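Local coordinates for tyrosine recombinase XerH (Helicobacter pylori, PDB 5JK0), which cuts and rejoins DNA as a site-specific tyrosine recombinase acting in chromosome segregation, and is captured here on its difH site before cleavage, at residues T174-E180 / L302-K306; R200-I205 / Y288-V293. All blocks are in the same frame, centred on the assembly; numbering follows the deposited sequence.

Contact 1: residues T174-E180 / L302-K306. With nucleotides of chain G.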
loop_
_atom_site.group_PDB
_atom_site.type_symbol
_atom_site.label_atom_id
_atom_site.label_comp_id
_atom_site.label_asym_id
_atom_site.label_seq_id
_atom_site.Cartn_x
_atom_site.Cartn_y
_atom_site.Cartn_z
ATOM N N THR D 174 -22.455 -2.609 -5.129
ATOM C CA THR D 174 -23.625 -2.874 -5.962
ATOM C C THR D 174 -24.898 -2.366 -5.292
ATOM O O THR D 174 -25.124 -2.615 -4.106
ATOM C CB THR D 174 -23.774 -4.379 -6.265
ATOM O OG1 THR D 174 -22.574 -4.868 -6.878
ATOM C CG2 THR D 174 -24.951 -4.626 -7.197
ATOM N N HIS D 175 -25.724 -1.655 -6.054
ATOM C CA HIS D 175 -26.917 -1.025 -5.501
ATOM C C HIS D 175 -27.927 -0.641 -6.577
ATOM O O HIS D 175 -27.651 -0.738 -7.773
ATOM C CB HIS D 175 -26.531 0.221 -4.706
ATOM C CG HIS D 175 -25.918 1.299 -5.544
ATOM N ND1 HIS D 175 -24.584 1.307 -5.888
ATOM C CD2 HIS D 175 -26.461 2.398 -6.120
ATOM C CE1 HIS D 175 -24.330 2.368 -6.633
ATOM N NE2 HIS D 175 -25.452 3.046 -6.788
ATOM N N LEU D 176 -29.097 -0.197 -6.131
ATOM C CA LEU D 176 -30.122 0.330 -7.022
ATOM C C LEU D 176 -30.305 1.820 -6.762
ATOM O O LEU D 176 -30.370 2.245 -5.609
ATOM C CB LEU D 176 -31.450 -0.405 -6.821
ATOM C CG LEU D 176 -31.449 -1.931 -6.921
ATOM C CD1 LEU D 176 -32.808 -2.490 -6.525
ATOM C CD2 LEU D 176 -31.076 -2.376 -8.323
ATOM N N ASN D 177 -30.386 2.616 -7.823
ATOM C CA ASN D 177 -30.628 4.046 -7.665
ATOM C C ASN D 177 -32.093 4.317 -7.335
ATOM O O ASN D 177 -32.878 3.384 -7.162
ATOM C CB ASN D 177 -30.204 4.815 -8.921
ATOM C CG ASN D 177 -30.848 4.280 -10.188
ATOM O OD1 ASN D 177 -32.044 3.995 -10.226
ATOM N ND2 ASN D 177 -30.049 4.143 -11.239
ATOM N N ASN D 178 -32.457 5.592 -7.251
ATOM C CA ASN D 178 -33.813 5.974 -6.868
ATOM C C ASN D 178 -34.862 5.465 -7.857
ATOM O O ASN D 178 -35.938 5.021 -7.456
ATOM C CB ASN D 178 -33.916 7.495 -6.736
ATOM C CG ASN D 178 -35.039 7.926 -5.811
ATOM O OD1 ASN D 178 -36.017 7.202 -5.620
ATOM N ND2 ASN D 178 -34.904 9.113 -5.231
ATOM N N GLU D 179 -34.540 5.524 -9.146
ATOM C CA GLU D 179 -35.464 5.081 -10.186
ATOM C C GLU D 179 -35.622 3.563 -10.188
ATOM O O GLU D 179 -36.725 3.045 -10.372
ATOM C CB GLU D 179 -34.992 5.561 -11.560
ATOM N N GLU D 180 -34.515 2.857 -9.983
ATOM C CA GLU D 180 -34.526 1.398 -9.949
ATOM C C GLU D 180 -35.205 0.876 -8.685
ATOM O O GLU D 180 -35.845 -0.176 -8.704
ATOM C CB GLU D 180 -33.100 0.850 -10.051
ATOM C CG GLU D 180 -32.449 1.059 -11.411
ATOM C CD GLU D 180 -30.970 0.714 -11.416
ATOM O OE1 GLU D 180 -30.370 0.636 -10.322
ATOM O OE2 GLU D 180 -30.407 0.522 -12.515
ATOM N N LEU D 302 -33.684 -6.202 -13.054
ATOM C CA LEU D 302 -32.638 -5.446 -12.376
ATOM C C LEU D 302 -31.486 -6.347 -11.942
ATOM O O LEU D 302 -30.687 -5.974 -11.082
ATOM C CB LEU D 302 -33.213 -4.713 -11.162
ATOM C CG LEU D 302 -34.283 -3.652 -11.433
ATOM C CD1 LEU D 302 -34.844 -3.111 -10.128
ATOM C CD2 LEU D 302 -33.714 -2.525 -12.280
ATOM N N ARG D 303 -31.409 -7.533 -12.539
ATOM C CA ARG D 303 -30.390 -8.519 -12.191
ATOM C C ARG D 303 -28.978 -7.982 -12.402
ATOM O O ARG D 303 -28.673 -7.406 -13.446
ATOM C CB ARG D 303 -30.588 -9.798 -13.007
ATOM C CG ARG D 303 -29.571 -10.883 -12.705
ATOM C CD ARG D 303 -29.906 -12.177 -13.427
ATOM N NE ARG D 303 -28.981 -13.248 -13.071
ATOM C CZ ARG D 303 -29.106 -14.014 -11.992
ATOM N NH1 ARG D 303 -30.119 -13.829 -11.156
ATOM N NH2 ARG D 303 -28.215 -14.965 -11.746
ATOM N N ARG D 304 -28.119 -8.175 -11.406
ATOM C CA ARG D 304 -26.753 -7.672 -11.471
ATOM C C ARG D 304 -25.793 -8.495 -10.613
ATOM O O ARG D 304 -26.048 -9.667 -10.337
ATOM C CB ARG D 304 -26.713 -6.201 -11.051
ATOM C CG ARG D 304 -27.460 -5.896 -9.765
ATOM C CD ARG D 304 -27.768 -4.413 -9.663
ATOM N NE ARG D 304 -28.643 -3.971 -10.745
ATOM C CZ ARG D 304 -28.924 -2.699 -11.010
ATOM N NH1 ARG D 304 -28.393 -1.733 -10.274
ATOM N NH2 ARG D 304 -29.733 -2.391 -12.015
ATOM N N GLU D 305 -24.695 -7.871 -10.197
ATOM C CA GLU D 305 -23.618 -8.566 -9.491
ATOM C C GLU D 305 -24.084 -9.185 -8.178
ATOM O O GLU D 305 -23.688 -10.297 -7.828
ATOM C CB GLU D 305 -22.458 -7.607 -9.223
ATOM C CG GLU D 305 -22.154 -6.672 -10.374
ATOM C CD GLU D 305 -22.815 -5.313 -10.214
ATOM O OE1 GLU D 305 -23.702 -4.981 -11.028
ATOM O OE2 GLU D 305 -22.438 -4.577 -9.278
ATOM N N LYS D 306 -24.919 -8.453 -7.449
ATOM C CA LYS D 306 -25.498 -8.954 -6.209
ATOM C C LYS D 306 -27.010 -8.784 -6.247
ATOM O O LYS D 306 -27.510 -7.719 -6.606
ATOM C CB LYS D 306 -24.908 -8.227 -4.998
ATOM C CG LYS D 306 -23.399 -8.372 -4.850
ATOM C CD LYS D 306 -22.999 -9.815 -4.584
ATOM C CE LYS D 306 -21.497 -9.936 -4.382
ATOM N NZ LYS D 306 -21.073 -11.344 -4.150
ATOM P P DA G 24 -24.988 -13.258 -4.963
ATOM O OP1 DA G 24 -23.993 -12.876 -5.988
ATOM O OP2 DA G 24 -26.252 -12.497 -4.856
ATOM O "O5'" DA G 24 -25.345 -14.810 -5.143
ATOM C "C5'" DA G 24 -24.298 -15.747 -5.359
ATOM C "C4'" DA G 24 -24.774 -17.178 -5.161
ATOM O "O4'" DA G 24 -24.965 -17.456 -3.748
ATOM C "C3'" DA G 24 -26.101 -17.546 -5.845
ATOM O "O3'" DA G 24 -25.938 -18.772 -6.539
ATOM C "C2'" DA G 24 -27.058 -17.719 -4.664
ATOM C "C1'" DA G 24 -26.098 -18.270 -3.628
ATOM N N9 DA G 24 -26.593 -18.227 -2.255
ATOM C C8 DA G 24 -27.460 -17.320 -1.710
ATOM N N7 DA G 24 -27.729 -17.541 -0.444
ATOM C C5 DA G 24 -26.989 -18.674 -0.139
ATOM C C6 DA G 24 -26.840 -19.424 1.045
ATOM N N6 DA G 24 -27.457 -19.121 2.191
ATOM N N1 DA G 24 -26.024 -20.497 1.006
ATOM C C2 DA G 24 -25.404 -20.798 -0.141
ATOM N N3 DA G 24 -25.468 -20.174 -1.315
ATOM C C4 DA G 24 -26.286 -19.110 -1.246
#
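Arg304 lays its guanidinium over the side chain of Leu176, with Leu176 CD2 3.4 Å from Arg304 NH1, and turns its edge to Glu180. The salt bridge is two-pronged: Arg304 NH2 to Glu180 OE2 is 3.0 Å and nearly linear, Arg304 NH1 to Glu180 OE1 3.1 Å. That glutamate also belongs to a capping box at the start of helix 178-190 in the catalytic domain: Glu180 N donates to Asn177 OD1 at 2.7 Å, and Asn177 N to Glu180 OE1 at 3.2 Å. The same carboxylate therefore serves both the cap and the arginine. Arg304 NH1 also makes a weak bond to His175 O (2.8 Å), and Arg304 NE donates to Leu302 O (2.9 Å). Beside it, Leu302 packs on Leu176 and Glu180. In the other direction the loop runs to the DNA, where Lys306 CD lies 3.5 Å from OP1 of DA24 of chain G. Glu305 turns back to Thr174, whose OG1 donates a very short 2.4 Å hydrogen bond to Glu305 OE2.

Contact 2: residues R200-I205 / Y288-V293. With nucleotides of chain G; nucleotides of chain H.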
loop_
_atom_site.group_PDB
_atom_site.type_symbol
_atom_site.label_atom_id
_atom_site.label_comp_id
_atom_site.label_asym_id
_atom_site.label_seq_id
_atom_site.Cartn_x
_atom_site.Cartn_y
_atom_site.Cartn_z
ATOM N N ARG D 200 -46.819 -12.396 4.207
ATOM C CA ARG D 200 -45.608 -12.481 5.014
ATOM C C ARG D 200 -44.375 -11.989 4.262
ATOM O O ARG D 200 -43.594 -11.195 4.785
ATOM C CB ARG D 200 -45.385 -13.922 5.478
ATOM C CG ARG D 200 -44.128 -14.126 6.306
ATOM C CD ARG D 200 -43.824 -15.605 6.463
ATOM N NE ARG D 200 -43.546 -16.235 5.175
ATOM C CZ ARG D 200 -43.445 -17.547 4.990
ATOM N NH1 ARG D 200 -43.602 -18.378 6.012
ATOM N NH2 ARG D 200 -43.189 -18.029 3.781
ATOM N N ASN D 201 -44.206 -12.468 3.034
ATOM C CA ASN D 201 -43.019 -12.153 2.249
ATOM C C ASN D 201 -42.967 -10.697 1.800
ATOM O O ASN D 201 -41.901 -10.083 1.804
ATOM C CB ASN D 201 -42.932 -13.075 1.032
ATOM C CG ASN D 201 -42.699 -14.523 1.416
ATOM O OD1 ASN D 201 -42.839 -14.897 2.581
ATOM N ND2 ASN D 201 -42.345 -15.347 0.437
ATOM N N ARG D 202 -44.113 -10.145 1.413
ATOM C CA ARG D 202 -44.167 -8.749 0.998
ATOM C C ARG D 202 -43.799 -7.824 2.153
ATOM O O ARG D 202 -43.023 -6.887 1.980
ATOM C CB ARG D 202 -45.552 -8.389 0.459
ATOM C CG ARG D 202 -45.825 -8.909 -0.941
ATOM C CD ARG D 202 -46.938 -8.119 -1.607
ATOM N NE ARG D 202 -48.184 -8.182 -0.849
ATOM C CZ ARG D 202 -49.231 -7.396 -1.074
ATOM N NH1 ARG D 202 -50.329 -7.523 -0.340
ATOM N NH2 ARG D 202 -49.183 -6.481 -2.033
ATOM N N LEU D 203 -44.352 -8.099 3.330
ATOM C CA LEU D 203 -44.065 -7.300 4.515
ATOM C C LEU D 203 -42.593 -7.398 4.907
ATOM O O LEU D 203 -41.979 -6.406 5.291
ATOM C CB LEU D 203 -44.951 -7.736 5.684
ATOM C CG LEU D 203 -44.731 -7.011 7.014
ATOM C CD1 LEU D 203 -44.967 -5.515 6.864
ATOM C CD2 LEU D 203 -45.628 -7.589 8.097
ATOM N N LEU D 204 -42.034 -8.599 4.800
ATOM C CA LEU D 204 -40.642 -8.841 5.169
ATOM C C LEU D 204 -39.671 -8.053 4.296
ATOM O O LEU D 204 -38.761 -7.394 4.802
ATOM C CB LEU D 204 -40.322 -10.336 5.082
ATOM C CG LEU D 204 -38.867 -10.745 5.322
ATOM C CD1 LEU D 204 -38.403 -10.307 6.702
ATOM C CD2 LEU D 204 -38.694 -12.246 5.150
ATOM N N ILE D 205 -39.873 -8.123 2.985
ATOM C CA ILE D 205 -38.972 -7.485 2.031
ATOM C C ILE D 205 -39.093 -5.962 2.062
ATOM O O ILE D 205 -38.088 -5.256 1.988
ATOM C CB ILE D 205 -39.230 -7.999 0.598
ATOM C CG1 ILE D 205 -38.983 -9.507 0.530
ATOM C CG2 ILE D 205 -38.344 -7.277 -0.406
ATOM C CD1 ILE D 205 -39.115 -10.093 -0.856
ATOM N N TYR D 288 -34.032 -18.544 2.243
ATOM C CA TYR D 288 -35.366 -18.334 1.694
ATOM C C TYR D 288 -35.589 -16.866 1.347
ATOM O O TYR D 288 -36.194 -16.548 0.322
ATOM C CB TYR D 288 -36.440 -18.809 2.674
ATOM C CG TYR D 288 -37.850 -18.597 2.170
ATOM C CD1 TYR D 288 -38.433 -19.493 1.282
ATOM C CD2 TYR D 288 -38.598 -17.500 2.581
ATOM C CE1 TYR D 288 -39.720 -19.301 0.816
ATOM C CE2 TYR D 288 -39.886 -17.300 2.121
ATOM C CZ TYR D 288 -40.441 -18.204 1.239
ATOM O OH TYR D 288 -41.723 -18.007 0.781
ATOM N N LEU D 289 -35.105 -15.980 2.210
ATOM C CA LEU D 289 -35.237 -14.543 1.993
ATOM C C LEU D 289 -34.541 -14.113 0.706
ATOM O O LEU D 289 -35.101 -13.355 -0.085
ATOM C CB LEU D 289 -34.670 -13.766 3.183
ATOM C CG LEU D 289 -34.558 -12.248 3.018
ATOM C CD1 LEU D 289 -35.917 -11.617 2.749
ATOM C CD2 LEU D 289 -33.907 -11.624 4.246
ATOM N N TYR D 290 -33.322 -14.604 0.504
ATOM C CA TYR D 290 -32.549 -14.285 -0.694
ATOM C C TYR D 290 -33.287 -14.712 -1.959
ATOM O O TYR D 290 -33.404 -13.940 -2.911
ATOM C CB TYR D 290 -31.173 -14.959 -0.641
ATOM C CG TYR D 290 -30.325 -14.724 -1.873
ATOM C CD1 TYR D 290 -30.405 -15.575 -2.971
ATOM C CD2 TYR D 290 -29.441 -13.654 -1.939
ATOM C CE1 TYR D 290 -29.639 -15.362 -4.098
ATOM C CE2 TYR D 290 -28.666 -13.435 -3.063
ATOM C CZ TYR D 290 -28.771 -14.293 -4.139
ATOM O OH TYR D 290 -28.005 -14.083 -5.263
ATOM N N LYS D 291 -33.777 -15.948 -1.956
ATOM C CA LYS D 291 -34.448 -16.521 -3.117
ATOM C C LYS D 291 -35.670 -15.702 -3.519
ATOM O O LYS D 291 -35.949 -15.528 -4.704
ATOM C CB LYS D 291 -34.852 -17.969 -2.834
ATOM C CG LYS D 291 -35.098 -18.804 -4.079
ATOM C CD LYS D 291 -33.817 -18.984 -4.882
ATOM C CE LYS D 291 -34.037 -19.906 -6.073
ATOM N NZ LYS D 291 -32.778 -20.150 -6.834
ATOM N N GLN D 292 -36.396 -15.198 -2.526
ATOM C CA GLN D 292 -37.578 -14.385 -2.785
ATOM C C GLN D 292 -37.196 -13.005 -3.310
ATOM O O GLN D 292 -37.906 -12.427 -4.132
ATOM C CB GLN D 292 -38.426 -14.253 -1.517
ATOM C CG GLN D 292 -39.066 -15.557 -1.070
ATOM C CD GLN D 292 -40.044 -16.102 -2.092
ATOM O OE1 GLN D 292 -40.802 -15.351 -2.706
ATOM N NE2 GLN D 292 -40.027 -17.416 -2.285
ATOM N N VAL D 293 -36.072 -12.481 -2.831
ATOM C CA VAL D 293 -35.584 -11.178 -3.270
ATOM C C VAL D 293 -35.062 -11.239 -4.704
ATOM O O VAL D 293 -35.430 -10.413 -5.542
ATOM C CB VAL D 293 -34.471 -10.651 -2.342
ATOM C CG1 VAL D 293 -33.753 -9.469 -2.979
ATOM C CG2 VAL D 293 -35.052 -10.264 -0.990
ATOM P P DA G 24 -24.988 -13.258 -4.963
ATOM O OP1 DA G 24 -23.993 -12.876 -5.988
ATOM O OP2 DA G 24 -26.252 -12.497 -4.856
ATOM O "O5'" DA G 24 -25.345 -14.810 -5.143
ATOM C "C5'" DA G 24 -24.298 -15.747 -5.359
ATOM C "C4'" DA G 24 -24.774 -17.178 -5.161
ATOM O "O4'" DA G 24 -24.965 -17.456 -3.748
ATOM C "C3'" DA G 24 -26.101 -17.546 -5.845
ATOM O "O3'" DA G 24 -25.938 -18.772 -6.539
ATOM C "C2'" DA G 24 -27.058 -17.719 -4.664
ATOM C "C1'" DA G 24 -26.098 -18.270 -3.628
ATOM N N9 DA G 24 -26.593 -18.227 -2.255
ATOM C C8 DA G 24 -27.460 -17.320 -1.710
ATOM N N7 DA G 24 -27.729 -17.541 -0.444
ATOM C C5 DA G 24 -26.989 -18.674 -0.139
ATOM C C6 DA G 24 -26.840 -19.424 1.045
ATOM N N6 DA G 24 -27.457 -19.121 2.191
ATOM N N1 DA G 24 -26.024 -20.497 1.006
ATOM C C2 DA G 24 -25.404 -20.798 -0.141
ATOM N N3 DA G 24 -25.468 -20.174 -1.315
ATOM C C4 DA G 24 -26.286 -19.110 -1.246
ATOM P P DG H 4 -42.127 -21.834 4.218
ATOM O OP1 DG H 4 -41.954 -22.447 5.553
ATOM O OP2 DG H 4 -43.036 -20.677 4.056
ATOM O "O5'" DG H 4 -40.691 -21.417 3.638
ATOM C "C5'" DG H 4 -39.502 -21.667 4.388
ATOM C "C4'" DG H 4 -39.088 -23.127 4.294
ATOM O "O4'" DG H 4 -39.165 -23.569 2.923
ATOM C "C3'" DG H 4 -37.656 -23.412 4.702
ATOM O "O3'" DG H 4 -37.570 -23.574 6.111
ATOM C "C2'" DG H 4 -37.361 -24.721 3.971
ATOM C "C1'" DG H 4 -38.243 -24.625 2.717
ATOM N N9 DG H 4 -37.499 -24.365 1.485
ATOM C C8 DG H 4 -37.712 -23.344 0.589
ATOM N N7 DG H 4 -36.896 -23.364 -0.428
ATOM C C5 DG H 4 -36.089 -24.470 -0.197
ATOM C C6 DG H 4 -35.019 -24.994 -0.962
ATOM O O6 DG H 4 -34.560 -24.568 -2.030
ATOM N N1 DG H 4 -34.469 -26.129 -0.371
ATOM C C2 DG H 4 -34.898 -26.687 0.810
ATOM N N2 DG H 4 -34.241 -27.781 1.223
ATOM N N3 DG H 4 -35.900 -26.207 1.537
ATOM C C4 DG H 4 -36.447 -25.100 0.976
ATOM P P DT H 5 -36.275 -23.046 6.902
ATOM O OP1 DT H 5 -36.571 -23.114 8.350
ATOM O OP2 DT H 5 -35.888 -21.755 6.291
ATOM O "O5'" DT H 5 -35.139 -24.120 6.552
ATOM C "C5'" DT H 5 -35.278 -25.470 6.987
ATOM C "C4'" DT H 5 -34.115 -26.324 6.504
ATOM O "O4'" DT H 5 -34.001 -26.220 5.060
ATOM C "C3'" DT H 5 -32.744 -25.944 7.072
ATOM O "O3'" DT H 5 -32.027 -27.121 7.440
ATOM C "C2'" DT H 5 -32.071 -25.216 5.910
ATOM C "C1'" DT H 5 -32.666 -25.937 4.711
ATOM N N1 DT H 5 -32.666 -25.119 3.463
ATOM C C2 DT H 5 -31.746 -25.391 2.477
ATOM O O2 DT H 5 -30.915 -26.277 2.566
ATOM N N3 DT H 5 -31.832 -24.583 1.374
ATOM C C4 DT H 5 -32.729 -23.552 1.162
ATOM O O4 DT H 5 -32.727 -22.881 0.136
ATOM C C5 DT H 5 -33.666 -23.318 2.235
ATOM C C7 DT H 5 -34.687 -22.225 2.121
ATOM C C6 DT H 5 -33.591 -24.104 3.321
#
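The two helical segments cross at right angles, signed angle -90°, with their axes 11.0 Å apart and Ile205 CA 7.3 Å from Val293 CA. That spacing is filled by aliphatic side chains: Leu204 CD2 meets Leu289 CD1 at 3.7 Å, Ile205 CG1 lies 4.3 Å from Leu289 CD1, and Ile205 CD1 reaches Val293 CG2 at 4.1 Å. Phe184 and Ile188 of helix 178-190 also pack on Ile205. This is part of the helical core of the tyrosine recombinase catalytic domain, and one end opens onto DNA. There Asn201 ND2 donates to Tyr288 OH at 2.8 Å, almost straight, while Asn201 OD1 takes a bond from Arg200 NE at 3.0 Å. Asn201 thereby bridges tyrosine and arginine and probably helps set their positions; Arg200 NH2 also donates to OP2 of DG4 of chain H at 2.7 Å. The Tyr288 ring face lies under O5' of that nucleotide. On the other strand, Tyr290 OH donates a very short 2.4 Å hydrogen bond to OP2 of DA24 of chain G.

In the fold
From the N terminus, the chain passes through its N-terminal helices before reaching 174-180, the lead into helix 178-190. Helix 198-211 follows and supplies the first half of contact 2. The three-stranded antiparallel sheet and helix 255-264 come next, and helix 286-300 then returns to close contact 2. A few residues on, 302-306 closes contact 1, so contact 2 is nested inside the larger loop. Their centres lie about 17 Å apart and they do not touch, yet consecutive helices link them. Contact 1 ties the entry to the catalytic domain to the loop before helix 309-324; contact 2 joins two core helices. Both reach DA24 of chain G.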